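PDB 3N8H: pantothenate synthetase from Francisella tularensis subsp. tularensis, which probably joins pantoate to beta-alanine in an ATP-dependent reaction that runs through a pantoyl-adenylate intermediate, giving pantothenate. Local coordinates for residues R180-P186 with A202-Y206. Numbering follows the deposited sequence.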
loop_
_atom_site.group_PDB
_atom_site.type_symbol
_atom_site.label_atom_id
_atom_site.label_comp_id
_atom_site.label_asym_id
_atom_site.label_seq_id
_atom_site.Cartn_x
_atom_site.Cartn_y
_atom_site.Cartn_z
ATOM N N ARG A 180 11.463 30.681 1.955
ATOM C CA ARG A 180 11.873 31.345 0.723
ATOM C C ARG A 180 13.164 32.170 0.876
ATOM O O ARG A 180 13.463 32.692 1.972
ATOM C CB ARG A 180 10.721 32.246 0.230
ATOM C CG ARG A 180 9.421 31.482 -0.065
ATOM C CD ARG A 180 8.247 32.353 -0.561
ATOM N NE ARG A 180 7.060 31.510 -0.790
ATOM C CZ ARG A 180 6.865 30.784 -1.890
ATOM N NH1 ARG A 180 7.764 30.833 -2.883
ATOM N NH2 ARG A 180 5.772 30.024 -2.018
ATOM N N GLN A 181 13.924 32.274 -0.225
ATOM C CA GLN A 181 14.962 33.304 -0.387
ATOM C C GLN A 181 14.371 34.716 -0.398
ATOM O O GLN A 181 13.189 34.902 -0.697
ATOM C CB GLN A 181 15.702 33.139 -1.723
ATOM C CG GLN A 181 16.465 31.870 -1.879
ATOM C CD GLN A 181 17.646 31.774 -0.911
ATOM O OE1 GLN A 181 17.899 32.693 -0.133
ATOM N NE2 GLN A 181 18.374 30.655 -0.965
ATOM N N PRO A 182 15.214 35.736 -0.151
ATOM C CA PRO A 182 14.659 37.083 -0.146
ATOM C C PRO A 182 13.852 37.442 -1.417
ATOM O O PRO A 182 12.872 38.189 -1.334
ATOM C CB PRO A 182 15.900 37.965 0.031
ATOM C CG PRO A 182 16.802 37.117 0.899
ATOM C CD PRO A 182 16.575 35.692 0.427
ATOM N N SER A 183 14.248 36.886 -2.564
ATOM C CA SER A 183 13.568 37.141 -3.835
ATOM C C SER A 183 12.179 36.514 -3.876
ATOM O O SER A 183 11.336 36.929 -4.657
ATOM C CB SER A 183 14.403 36.604 -5.017
ATOM O OG SER A 183 14.504 35.189 -4.957
ATOM N N GLY A 184 11.949 35.506 -3.032
ATOM C CA GLY A 184 10.718 34.732 -3.071
ATOM C C GLY A 184 10.946 33.292 -3.527
ATOM O O GLY A 184 10.128 32.425 -3.262
ATOM N N LEU A 185 12.052 33.045 -4.228
ATOM C CA LEU A 185 12.435 31.690 -4.625
ATOM C C LEU A 185 12.425 30.705 -3.451
ATOM O O LEU A 185 13.170 30.880 -2.482
ATOM C CB LEU A 185 13.836 31.726 -5.276
ATOM C CG LEU A 185 14.480 30.426 -5.754
ATOM C CD1 LEU A 185 13.685 29.822 -6.919
ATOM C CD2 LEU A 185 15.929 30.681 -6.150
ATOM N N PRO A 186 11.594 29.657 -3.547
ATOM C CA PRO A 186 11.523 28.621 -2.527
ATOM C C PRO A 186 12.885 27.975 -2.308
ATOM O O PRO A 186 13.635 27.742 -3.262
ATOM C CB PRO A 186 10.598 27.566 -3.152
ATOM C CG PRO A 186 9.862 28.247 -4.194
ATOM C CD PRO A 186 10.703 29.375 -4.689
ATOM N N ALA A 202 16.777 32.495 -11.682
ATOM C CA ALA A 202 15.760 32.124 -10.712
ATOM C C ALA A 202 15.203 33.377 -10.036
ATOM O O ALA A 202 13.986 33.536 -9.932
ATOM C CB ALA A 202 16.318 31.137 -9.688
ATOM N N ASN A 203 16.088 34.276 -9.598
ATOM C CA ASN A 203 15.656 35.523 -8.941
ATOM C C ASN A 203 14.815 36.438 -9.848
ATOM O O ASN A 203 13.832 37.031 -9.398
ATOM C CB ASN A 203 16.849 36.295 -8.356
ATOM C CG ASN A 203 17.498 35.580 -7.157
ATOM O OD1 ASN A 203 16.843 34.843 -6.402
ATOM N ND2 ASN A 203 18.795 35.815 -6.977
ATOM N N LYS A 204 15.201 36.555 -11.115
ATOM C CA LYS A 204 14.402 37.286 -12.095
ATOM C C LYS A 204 12.986 36.719 -12.251
ATOM O O LYS A 204 12.027 37.468 -12.367
ATOM C CB LYS A 204 15.094 37.336 -13.463
ATOM C CG LYS A 204 16.256 38.313 -13.541
ATOM C CD LYS A 204 16.901 38.329 -14.930
ATOM C CE LYS A 204 17.593 37.005 -15.241
ATOM N NZ LYS A 204 18.446 37.086 -16.454
ATOM N N ILE A 205 12.867 35.402 -12.288
ATOM C CA ILE A 205 11.558 34.771 -12.344
ATOM C C ILE A 205 10.684 35.268 -11.178
ATOM O O ILE A 205 9.507 35.601 -11.366
ATOM C CB ILE A 205 11.666 33.224 -12.281
ATOM C CG1 ILE A 205 12.282 32.660 -13.567
ATOM C CG2 ILE A 205 10.287 32.583 -12.010
ATOM C CD1 ILE A 205 12.514 31.148 -13.513
ATOM N N TYR A 206 11.261 35.311 -9.974
ATOM C CA TYR A 206 10.494 35.690 -8.796
ATOM C C TYR A 206 10.261 37.200 -8.659
ATOM O O TYR A 206 9.344 37.633 -7.951
ATOM C CB TYR A 206 11.058 35.039 -7.534
ATOM C CG TYR A 206 10.513 33.653 -7.430
ATOM C CD1 TYR A 206 9.419 33.371 -6.616
ATOM C CD2 TYR A 206 11.021 32.638 -8.230
ATOM C CE1 TYR A 206 8.882 32.089 -6.568
ATOM C CE2 TYR A 206 10.489 31.369 -8.196
ATOM C CZ TYR A 206 9.420 31.104 -7.363
ATOM O OH TYR A 206 8.911 29.838 -7.352
#
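Tyr206 lays one face of its ring against the backbone of Leu185: CA of Leu185 stands 3.8 Å from the ring centroid and only 4° off the ring normal, a CH-pi contact over the middle of the face. The residues on either side follow the same ring. Gly184 C sits 3.4 Å from Tyr206 CD1, while at the phenol end Pro186 CD packs within 3.2 Å of Tyr206 OH. The hydrogen bond of that hydroxyl goes to Asp254, on strand 250-257.

Leu185 turns its side chain away from its own N (chi1 179°), which brings CD2 to 3.6 Å from Ala202 CB while CD1 reaches Tyr206 CE2; one side chain thus bridges residues a helical turn apart.

At the turn, Ser183 OG donates to Asn203 OD1 at 2.8 Å, approaching from above the carbonyl plane. The same OG, set between the Ser183 backbone N and carbonyl carbon, receives a weak bond from Leu185 N. Arg180 reaches the tyrosine ring obliquely, guanidinium and ring planes 37° apart. Its NH1 bonds Gly184 O at 2.9 Å, in the guanidinium plane, and forms a salt bridge with Asp254, which thus ties arginine and tyrosine together.

The 180-186 segment makes a type I beta turn from Gln181 to Gly184, closed by Gly184 N to Gln181 O, with Gln181 N bonded to Leu185 O just outside it. This loop packs on helix 196-210, and the Pro186 side chain lies about 5 Å from the bound AMP at the nearest atoms, so the Pro186 end borders the nucleotide site of a pantothenate synthetase.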